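Local coordinates for protein PAN2-PAN3 deadenylation complex catalytic subunit pan2 (Neurospora crassa, PDB 4CZW) that forms the catalytic subunit of the PAN deadenylation complex, which shortens mRNA poly(A) tails, and carries a USP-like domain beside its exonuclease domain, at residues Phe30-Asn43 with Asp359-Gly371. Numbering follows the deposited sequence.
Sequences FGFFNNTPYPGLEN and DRWHLFNDFSVRG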
ATOM      1  N   PHE A  30     -12.774  -1.915 -15.728  1.00 56.38           N
ATOM      2  CA  PHE A  30     -12.366  -1.010 -14.659  1.00 48.87           C
ATOM      3  C   PHE A  30     -12.178   0.415 -15.175  1.00 52.53           C
ATOM      4  O   PHE A  30     -12.332   1.380 -14.424  1.00 53.60           O
ATOM      5  CB  PHE A  30     -11.071  -1.497 -14.003  1.00 47.85           C
ATOM      6  CG  PHE A  30     -11.247  -2.697 -13.113  1.00 53.43           C
ATOM      7  CD1 PHE A  30     -11.843  -2.569 -11.868  1.00 49.52           C
ATOM      8  CD2 PHE A  30     -10.794  -3.946 -13.508  1.00 52.78           C
ATOM      9  CE1 PHE A  30     -11.999  -3.667 -11.042  1.00 48.35           C
ATOM     10  CE2 PHE A  30     -10.947  -5.047 -12.685  1.00 50.99           C
ATOM     11  CZ  PHE A  30     -11.549  -4.907 -11.452  1.00 52.39           C
ATOM     12  N   GLY A  31     -11.839   0.539 -16.457  1.00 52.52           N
ATOM     13  CA  GLY A  31     -11.597   1.835 -17.065  1.00 49.18           C
ATOM     14  C   GLY A  31     -12.832   2.715 -17.119  1.00 51.19           C
ATOM     15  O   GLY A  31     -12.735   3.925 -17.322  1.00 50.52           O
ATOM     16  N   PHE A  32     -13.996   2.103 -16.937  1.00 46.41           N
ATOM     17  CA  PHE A  32     -15.258   2.831 -16.922  1.00 51.05           C
ATOM     18  C   PHE A  32     -15.407   3.665 -15.653  1.00 54.93           C
ATOM     19  O   PHE A  32     -16.068   4.702 -15.653  1.00 51.86           O
ATOM     20  CB  PHE A  32     -16.431   1.855 -17.054  1.00 49.52           C
ATOM     21  CG  PHE A  32     -17.781   2.498 -16.897  1.00 54.53           C
ATOM     22  CD1 PHE A  32     -18.356   3.200 -17.943  1.00 61.87           C
ATOM     23  CD2 PHE A  32     -18.479   2.390 -15.705  1.00 53.97           C
ATOM     24  CE1 PHE A  32     -19.597   3.789 -17.801  1.00 60.25           C
ATOM     25  CE2 PHE A  32     -19.721   2.977 -15.556  1.00 59.75           C
ATOM     26  CZ  PHE A  32     -20.280   3.678 -16.606  1.00 60.90           C
ATOM     27  N   PHE A  33     -14.780   3.211 -14.573  1.00 54.69           N
ATOM     28  CA  PHE A  33     -14.945   3.846 -13.270  1.00 49.43           C
ATOM     29  C   PHE A  33     -13.818   4.823 -12.941  1.00 49.49           C
ATOM     30  O   PHE A  33     -13.883   5.540 -11.941  1.00 49.51           O
ATOM     31  CB  PHE A  33     -15.044   2.782 -12.175  1.00 46.30           C
ATOM     32  CG  PHE A  33     -16.206   1.840 -12.341  1.00 51.46           C
ATOM     33  CD1 PHE A  33     -16.073   0.678 -13.085  1.00 50.02           C
ATOM     34  CD2 PHE A  33     -17.430   2.117 -11.753  1.00 53.94           C
ATOM     35  CE1 PHE A  33     -17.136  -0.188 -13.239  1.00 49.42           C
ATOM     36  CE2 PHE A  33     -18.499   1.252 -11.904  1.00 55.62           C
ATOM     37  CZ  PHE A  33     -18.350   0.099 -12.648  1.00 52.42           C
ATOM     38  N   ASN A  34     -12.791   4.860 -13.784  1.00 48.77           N
ATOM     39  CA  ASN A  34     -11.646   5.734 -13.545  1.00 44.27           C
ATOM     40  C   ASN A  34     -11.022   6.250 -14.841  1.00 44.06           C
ATOM     41  O   ASN A  34     -10.481   5.478 -15.632  1.00 44.85           O
ATOM     42  CB  ASN A  34     -10.593   5.000 -12.707  1.00 38.28           C
ATOM     43  CG  ASN A  34      -9.413   5.882 -12.339  1.00 38.55           C
ATOM     44  OD1 ASN A  34      -9.480   7.108 -12.436  1.00 38.45           O
ATOM     45  ND2 ASN A  34      -8.324   5.258 -11.905  1.00 42.96           N
ATOM     46  N   ASN A  35     -11.101   7.562 -15.045  1.00 46.97           N
ATOM     47  CA  ASN A  35     -10.504   8.209 -16.209  1.00 48.82           C
ATOM     48  C   ASN A  35      -9.326   9.097 -15.815  1.00 46.93           C
ATOM     49  O   ASN A  35      -8.884   9.945 -16.594  1.00 55.95           O
ATOM     50  CB  ASN A  35     -11.552   9.037 -16.957  1.00 44.09           C
ATOM     51  CG  ASN A  35     -12.754   8.214 -17.383  1.00 53.76           C
ATOM     52  OD1 ASN A  35     -12.624   7.051 -17.764  1.00 67.97           O
ATOM     53  ND2 ASN A  35     -13.935   8.819 -17.319  1.00 72.66           N
ATOM     54  N   THR A  36      -8.823   8.890 -14.600  1.00 45.81           N
ATOM     55  CA  THR A  36      -7.758   9.716 -14.043  1.00 40.70           C
ATOM     56  C   THR A  36      -6.436   8.950 -13.998  1.00 41.05           C
ATOM     57  O   THR A  36      -6.430   7.720 -14.027  1.00 46.77           O
ATOM     58  CB  THR A  36      -8.117  10.197 -12.619  1.00 43.28           C
ATOM     59  OG1 THR A  36      -7.939   9.123 -11.688  1.00 41.31           O
ATOM     60  CG2 THR A  36      -9.556  10.682 -12.567  1.00 39.19           C
ATOM     61  N   PRO A  37      -5.305   9.676 -13.933  1.00 40.37           N
ATOM     62  CA  PRO A  37      -4.000   9.017 -13.788  1.00 41.69           C
ATOM     63  C   PRO A  37      -3.751   8.476 -12.379  1.00 42.23           C
ATOM     64  O   PRO A  37      -2.648   8.015 -12.087  1.00 43.63           O
ATOM     65  CB  PRO A  37      -3.007  10.135 -14.118  1.00 38.33           C
ATOM     66  CG  PRO A  37      -3.736  11.391 -13.784  1.00 34.29           C
ATOM     67  CD  PRO A  37      -5.163  11.123 -14.169  1.00 34.95           C
ATOM     68  N   TYR A  38      -4.766   8.535 -11.523  1.00 35.93           N
ATOM     69  CA  TYR A  38      -4.649   8.041 -10.156  1.00 40.29           C
ATOM     70  C   TYR A  38      -5.502   6.793  -9.963  1.00 41.69           C
ATOM     71  O   TYR A  38      -6.724   6.883  -9.838  1.00 42.01           O
ATOM     72  CB  TYR A  38      -5.054   9.127  -9.159  1.00 40.51           C
ATOM     73  CG  TYR A  38      -4.374  10.454  -9.407  1.00 41.40           C
ATOM     74  CD1 TYR A  38      -3.062  10.669  -9.008  1.00 35.57           C
ATOM     75  CD2 TYR A  38      -5.044  11.490 -10.045  1.00 39.85           C
ATOM     76  CE1 TYR A  38      -2.436  11.880  -9.235  1.00 42.48           C
ATOM     77  CE2 TYR A  38      -4.426  12.705 -10.276  1.00 40.21           C
ATOM     78  CZ  TYR A  38      -3.122  12.893  -9.870  1.00 42.11           C
ATOM     79  OH  TYR A  38      -2.503  14.101 -10.098  1.00 46.77           O
ATOM     80  N   PRO A  39      -4.854   5.620  -9.938  1.00 35.91           N
ATOM     81  CA  PRO A  39      -5.544   4.330  -9.845  1.00 37.51           C
ATOM     82  C   PRO A  39      -6.240   4.122  -8.506  1.00 40.51           C
ATOM     83  O   PRO A  39      -5.794   4.648  -7.486  1.00 36.93           O
ATOM     84  CB  PRO A  39      -4.411   3.316 -10.029  1.00 33.66           C
ATOM     85  CG  PRO A  39      -3.193   4.031  -9.563  1.00 36.23           C
ATOM     86  CD  PRO A  39      -3.389   5.461  -9.974  1.00 37.39           C
ATOM     87  N   GLY A  40      -7.328   3.360  -8.519  1.00 38.20           N
ATOM     88  CA  GLY A  40      -8.034   3.012  -7.300  1.00 36.90           C
ATOM     89  C   GLY A  40      -7.717   1.589  -6.884  1.00 46.77           C
ATOM     90  O   GLY A  40      -6.924   0.910  -7.537  1.00 49.65           O
ATOM     91  N   LEU A  41      -8.337   1.133  -5.801  1.00 44.45           N
ATOM     92  CA  LEU A  41      -8.094  -0.215  -5.298  1.00 37.06           C
ATOM     93  C   LEU A  41      -9.357  -1.069  -5.359  1.00 38.72           C
ATOM     94  O   LEU A  41     -10.442  -0.617  -4.998  1.00 39.11           O
ATOM     95  CB  LEU A  41      -7.560  -0.161  -3.866  1.00 40.23           C
ATOM     96  CG  LEU A  41      -6.175   0.467  -3.694  1.00 49.35           C
ATOM     97  CD1 LEU A  41      -5.835   0.638  -2.223  1.00 39.14           C
ATOM     98  CD2 LEU A  41      -5.116  -0.373  -4.393  1.00 45.42           C
ATOM     99  N   GLU A  42      -9.203  -2.306  -5.817  1.00 40.08           N
ATOM    100  CA  GLU A  42     -10.329  -3.223  -5.966  1.00 48.83           C
ATOM    101  C   GLU A  42     -10.831  -3.700  -4.602  1.00 41.14           C
ATOM    102  O   GLU A  42     -10.052  -3.824  -3.657  1.00 41.94           O
ATOM    103  CB  GLU A  42      -9.927  -4.409  -6.845  1.00 46.79           C
ATOM    104  CG  GLU A  42      -9.421  -3.991  -8.218  1.00 41.80           C
ATOM    105  CD  GLU A  42      -8.838  -5.142  -9.015  1.00 49.89           C
ATOM    106  OE1 GLU A  42      -8.941  -6.299  -8.556  1.00 56.20           O
ATOM    107  OE2 GLU A  42      -8.276  -4.886 -10.101  1.00 49.41           O
ATOM    108  N   ASN A  43     -12.131  -3.965  -4.508  1.00 45.14           N
ATOM    109  CA  ASN A  43     -12.772  -4.217  -3.218  1.00 49.40           C
ATOM    110  C   ASN A  43     -13.336  -5.624  -3.032  1.00 55.56           C
ATOM    111  O   ASN A  43     -14.223  -5.832  -2.202  1.00 69.59           O
ATOM    112  CB  ASN A  43     -13.900  -3.204  -2.999  1.00 42.24           C
ATOM    113  CG  ASN A  43     -14.911  -3.201  -4.133  1.00 45.82           C
ATOM    114  OD1 ASN A  43     -14.834  -4.012  -5.054  1.00 48.03           O
ATOM    115  ND2 ASN A  43     -15.868  -2.282  -4.067  1.00 52.40           N
ATOM    116  N   ASP A 359      -5.430  23.023  -5.342  1.00 81.38           N
ATOM    117  CA  ASP A 359      -6.608  22.207  -5.074  1.00 76.13           C
ATOM    118  C   ASP A 359      -6.753  21.083  -6.094  1.00 72.37           C
ATOM    119  O   ASP A 359      -7.267  21.287  -7.193  1.00 71.51           O
ATOM    120  CB  ASP A 359      -7.868  23.074  -5.064  1.00 82.30           C
ATOM    121  CG  ASP A 359      -7.876  24.074  -3.925  1.00 80.52           C
ATOM    122  OD1 ASP A 359      -7.321  23.759  -2.852  1.00 81.09           O
ATOM    123  OD2 ASP A 359      -8.438  25.176  -4.104  1.00 89.98           O
ATOM    124  N   ARG A 360      -6.290  19.894  -5.718  1.00 63.18           N
ATOM    125  CA  ARG A 360      -6.373  18.725  -6.585  1.00 56.24           C
ATOM    126  C   ARG A 360      -7.010  17.553  -5.845  1.00 48.50           C
ATOM    127  O   ARG A 360      -6.449  16.459  -5.795  1.00 45.58           O
ATOM    128  CB  ARG A 360      -4.985  18.339  -7.098  1.00 64.53           C
ATOM    129  CG  ARG A 360      -4.267  19.453  -7.842  1.00 72.83           C
ATOM    130  CD  ARG A 360      -2.923  18.987  -8.374  1.00 70.99           C
ATOM    131  NE  ARG A 360      -3.059  17.808  -9.224  1.00 79.30           N
ATOM    132  CZ  ARG A 360      -3.355  17.850 -10.518  1.00 84.78           C
ATOM    133  NH1 ARG A 360      -3.549  19.018 -11.118  1.00 91.29           N
ATOM    134  NH2 ARG A 360      -3.459  16.726 -11.213  1.00 70.68           N
ATOM    135  N   TRP A 361      -8.185  17.791  -5.273  1.00 47.72           N
ATOM    136  CA  TRP A 361      -8.879  16.775  -4.488  1.00 43.47           C
ATOM    137  C   TRP A 361      -9.525  15.711  -5.368  1.00 50.35           C
ATOM    138  O   TRP A 361     -10.109  16.018  -6.408  1.00 51.53           O
ATOM    139  CB  TRP A 361      -9.935  17.430  -3.596  1.00 45.97           C
ATOM    140  CG  TRP A 361      -9.355  18.353  -2.570  1.00 52.88           C
ATOM    141  CD1 TRP A 361      -9.076  19.680  -2.726  1.00 52.43           C
ATOM    142  CD2 TRP A 361      -8.978  18.018  -1.229  1.00 50.67           C
ATOM    143  NE1 TRP A 361      -8.551  20.192  -1.565  1.00 53.55           N
ATOM    144  CE2 TRP A 361      -8.479  19.194  -0.631  1.00 52.72           C
ATOM    145  CE3 TRP A 361      -9.014  16.840  -0.477  1.00 48.49           C
ATOM    146  CZ2 TRP A 361      -8.020  19.223   0.685  1.00 47.61           C
ATOM    147  CZ3 TRP A 361      -8.558  16.873   0.829  1.00 44.06           C
ATOM    148  CH2 TRP A 361      -8.068  18.056   1.396  1.00 49.14           C
ATOM    149  N   HIS A 362      -9.418  14.457  -4.939  1.00 46.71           N
ATOM    150  CA  HIS A 362     -10.011  13.341  -5.666  1.00 37.43           C
ATOM    151  C   HIS A 362     -10.779  12.405  -4.739  1.00 41.28           C
ATOM    152  O   HIS A 362     -10.402  12.210  -3.583  1.00 40.10           O
ATOM    153  CB  HIS A 362      -8.935  12.551  -6.413  1.00 42.91           C
ATOM    154  CG  HIS A 362      -8.396  13.253  -7.620  1.00 46.29           C
ATOM    155  ND1 HIS A 362      -7.516  14.310  -7.536  1.00 46.03           N
ATOM    156  CD2 HIS A 362      -8.615  13.048  -8.940  1.00 45.72           C
ATOM    157  CE1 HIS A 362      -7.215  14.726  -8.755  1.00 50.77           C
ATOM    158  NE2 HIS A 362      -7.869  13.977  -9.624  1.00 45.62           N
ATOM    159  N   LEU A 363     -11.857  11.827  -5.257  1.00 43.52           N
ATOM    160  CA  LEU A 363     -12.636  10.846  -4.515  1.00 37.11           C
ATOM    161  C   LEU A 363     -12.200   9.430  -4.875  1.00 45.51           C
ATOM    162  O   LEU A 363     -12.338   9.003  -6.021  1.00 50.39           O
ATOM    163  CB  LEU A 363     -14.130  11.024  -4.790  1.00 29.67           C
ATOM    164  CG  LEU A 363     -15.050   9.902  -4.302  1.00 37.61           C
ATOM    165  CD1 LEU A 363     -14.966   9.744  -2.793  1.00 37.13           C
ATOM    166  CD2 LEU A 363     -16.485  10.154  -4.743  1.00 38.08           C
ATOM    167  N   PHE A 364     -11.670   8.709  -3.893  1.00 44.14           N
ATOM    168  CA  PHE A 364     -11.241   7.333  -4.109  1.00 39.74           C
ATOM    169  C   PHE A 364     -12.249   6.342  -3.537  1.00 37.49           C
ATOM    170  O   PHE A 364     -12.054   5.800  -2.449  1.00 41.34           O
ATOM    171  CB  PHE A 364      -9.860   7.094  -3.492  1.00 34.19           C
ATOM    172  CG  PHE A 364      -8.745   7.799  -4.211  1.00 35.44           C
ATOM    173  CD1 PHE A 364      -8.101   7.191  -5.277  1.00 41.77           C
ATOM    174  CD2 PHE A 364      -8.339   9.063  -3.821  1.00 36.59           C
ATOM    175  CE1 PHE A 364      -7.073   7.835  -5.942  1.00 45.15           C
ATOM    176  CE2 PHE A 364      -7.312   9.712  -4.482  1.00 39.51           C
ATOM    177  CZ  PHE A 364      -6.678   9.096  -5.543  1.00 42.14           C
ATOM    178  N   ASN A 365     -13.332   6.120  -4.273  1.00 42.14           N
ATOM    179  CA  ASN A 365     -14.320   5.115  -3.902  1.00 39.08           C
ATOM    180  C   ASN A 365     -13.925   3.765  -4.482  1.00 47.41           C
ATOM    181  O   ASN A 365     -14.435   3.355  -5.526  1.00 58.64           O
ATOM    182  CB  ASN A 365     -15.714   5.524  -4.383  1.00 36.52           C
ATOM    183  CG  ASN A 365     -16.797   4.561  -3.928  1.00 46.25           C
ATOM    184  OD1 ASN A 365     -16.556   3.678  -3.104  1.00 42.81           O
ATOM    185  ND2 ASN A 365     -18.001   4.735  -4.459  1.00 43.04           N
ATOM    186  N   ASP A 366     -13.011   3.086  -3.792  1.00 44.94           N
ATOM    187  CA  ASP A 366     -12.417   1.842  -4.275  1.00 43.56           C
ATOM    188  C   ASP A 366     -11.790   2.044  -5.654  1.00 47.55           C
ATOM    189  O   ASP A 366     -10.904   2.882  -5.816  1.00 44.90           O
ATOM    190  CB  ASP A 366     -13.455   0.717  -4.304  1.00 40.76           C
ATOM    191  CG  ASP A 366     -13.824   0.231  -2.914  1.00 44.17           C
ATOM    192  OD1 ASP A 366     -12.907   0.046  -2.085  1.00 38.42           O
ATOM    193  OD2 ASP A 366     -15.028   0.038  -2.646  1.00 47.85           O
ATOM    194  N   PHE A 367     -12.247   1.285  -6.645  1.00 46.61           N
ATOM    195  CA  PHE A 367     -11.685   1.400  -7.988  1.00 44.93           C
ATOM    196  C   PHE A 367     -12.395   2.477  -8.803  1.00 43.13           C
ATOM    197  O   PHE A 367     -12.103   2.669  -9.984  1.00 51.00           O
ATOM    198  CB  PHE A 367     -11.735   0.053  -8.718  1.00 36.00           C
ATOM    199  CG  PHE A 367     -13.102  -0.568  -8.775  1.00 39.10           C
ATOM    200  CD1 PHE A 367     -13.965  -0.285  -9.822  1.00 47.21           C
ATOM    201  CD2 PHE A 367     -13.517  -1.453  -7.793  1.00 42.21           C
ATOM    202  CE1 PHE A 367     -15.220  -0.861  -9.880  1.00 50.41           C
ATOM    203  CE2 PHE A 367     -14.770  -2.032  -7.846  1.00 48.36           C
ATOM    204  CZ  PHE A 367     -15.622  -1.738  -8.891  1.00 54.96           C
ATOM    205  N   SER A 368     -13.325   3.182  -8.168  1.00 48.71           N
ATOM    206  CA  SER A 368     -13.986   4.317  -8.801  1.00 40.04           C
ATOM    207  C   SER A 368     -13.334   5.621  -8.354  1.00 47.74           C
ATOM    208  O   SER A 368     -13.515   6.058  -7.216  1.00 48.84           O
ATOM    209  CB  SER A 368     -15.480   4.328  -8.475  1.00 40.67           C
ATOM    210  OG  SER A 368     -16.128   5.431  -9.084  1.00 50.85           O
ATOM    211  N   VAL A 369     -12.572   6.236  -9.252  1.00 44.17           N
ATOM    212  CA  VAL A 369     -11.833   7.452  -8.932  1.00 39.32           C
ATOM    213  C   VAL A 369     -12.376   8.651  -9.703  1.00 49.27           C
ATOM    214  O   VAL A 369     -12.614   8.569 -10.908  1.00 53.44           O
ATOM    215  CB  VAL A 369     -10.334   7.285  -9.240  1.00 37.29           C
ATOM    216  CG1 VAL A 369      -9.565   8.541  -8.857  1.00 35.84           C
ATOM    217  CG2 VAL A 369      -9.782   6.070  -8.513  1.00 37.34           C
ATOM    218  N   ARG A 370     -12.564   9.765  -9.002  1.00 50.43           N
ATOM    219  CA  ARG A 370     -13.137  10.960  -9.607  1.00 50.20           C
ATOM    220  C   ARG A 370     -12.557  12.222  -8.982  1.00 52.47           C
ATOM    221  O   ARG A 370     -12.288  12.257  -7.780  1.00 66.21           O
ATOM    222  CB  ARG A 370     -14.657  10.947  -9.454  1.00 49.23           C
ATOM    223  CG  ARG A 370     -15.426  11.271 -10.719  1.00 71.64           C
ATOM    224  CD  ARG A 370     -16.875  10.830 -10.587  1.00 75.45           C
ATOM    225  NE  ARG A 370     -17.188   9.696 -11.451  1.00 77.65           N
ATOM    226  CZ  ARG A 370     -16.903   8.430 -11.161  1.00 72.54           C
ATOM    227  NH1 ARG A 370     -16.289   8.130 -10.025  1.00 89.53           N
ATOM    228  NH2 ARG A 370     -17.227   7.464 -12.009  1.00 80.74           N
ATOM    229  N   GLY A 371     -12.362  13.254  -9.799  1.00 52.00           N
ATOM    230  CA  GLY A 371     -11.885  14.532  -9.303  1.00 38.36           C
ATOM    231  C   GLY A 371     -13.018  15.339  -8.701  1.00 45.63           C
ATOM    232  O   GLY A 371     -14.127  15.359  -9.237  1.00 52.45           O
TER
HETATM  233  O   HOH W   1     -13.233   8.735 -13.743  1.00 48.66           O
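F367 meets F30 and F33 in an aromatic cluster at the tip of a beta hairpin, strands 361-365 and 368-371, joined by a type II' turn. The hairpin belongs to the USP-like domain. Segment 30-43 passes along it, with F33 and N34 facing S368 and V369, and G40 beside F367.

Both phenylalanine pairs are T-shaped. F30 presents its edge to a face of F367, planes at 89°. F367 in turn points its own edge, through CE1, at a face of F33. With CG between the backbone N and the carbonyl carbon (chi1 55°), the F367 ring lies against F30, F33 and N43. Y38 and H362 form a tilted edge-to-face pair, planes at 61°, with Y38 CE2 3.7 Å from H362 NE2.

V369 packs alongside N34. Its CG1 is in van der Waals contact with T36 OG1 (3.3 Å), its CG2 with Y38 O and G40 N. N34 OD1 takes two bonds from T36, one from N in an Asx turn and one from OG1. N34 ND2 bonds Y38 O and P98 O.

V369 N donates to F33 O at 3.1 Å. Water 1 links N35 N to V369 O. R360 NH2 donates nearly straight to Y38 OH. E352 forms a salt bridge with R360 NE and a hydrogen bond with Y38 OH. N43 ND2 bonds C16 O and, from above the carboxylate plane, D366 OD2 at 2.8 Å.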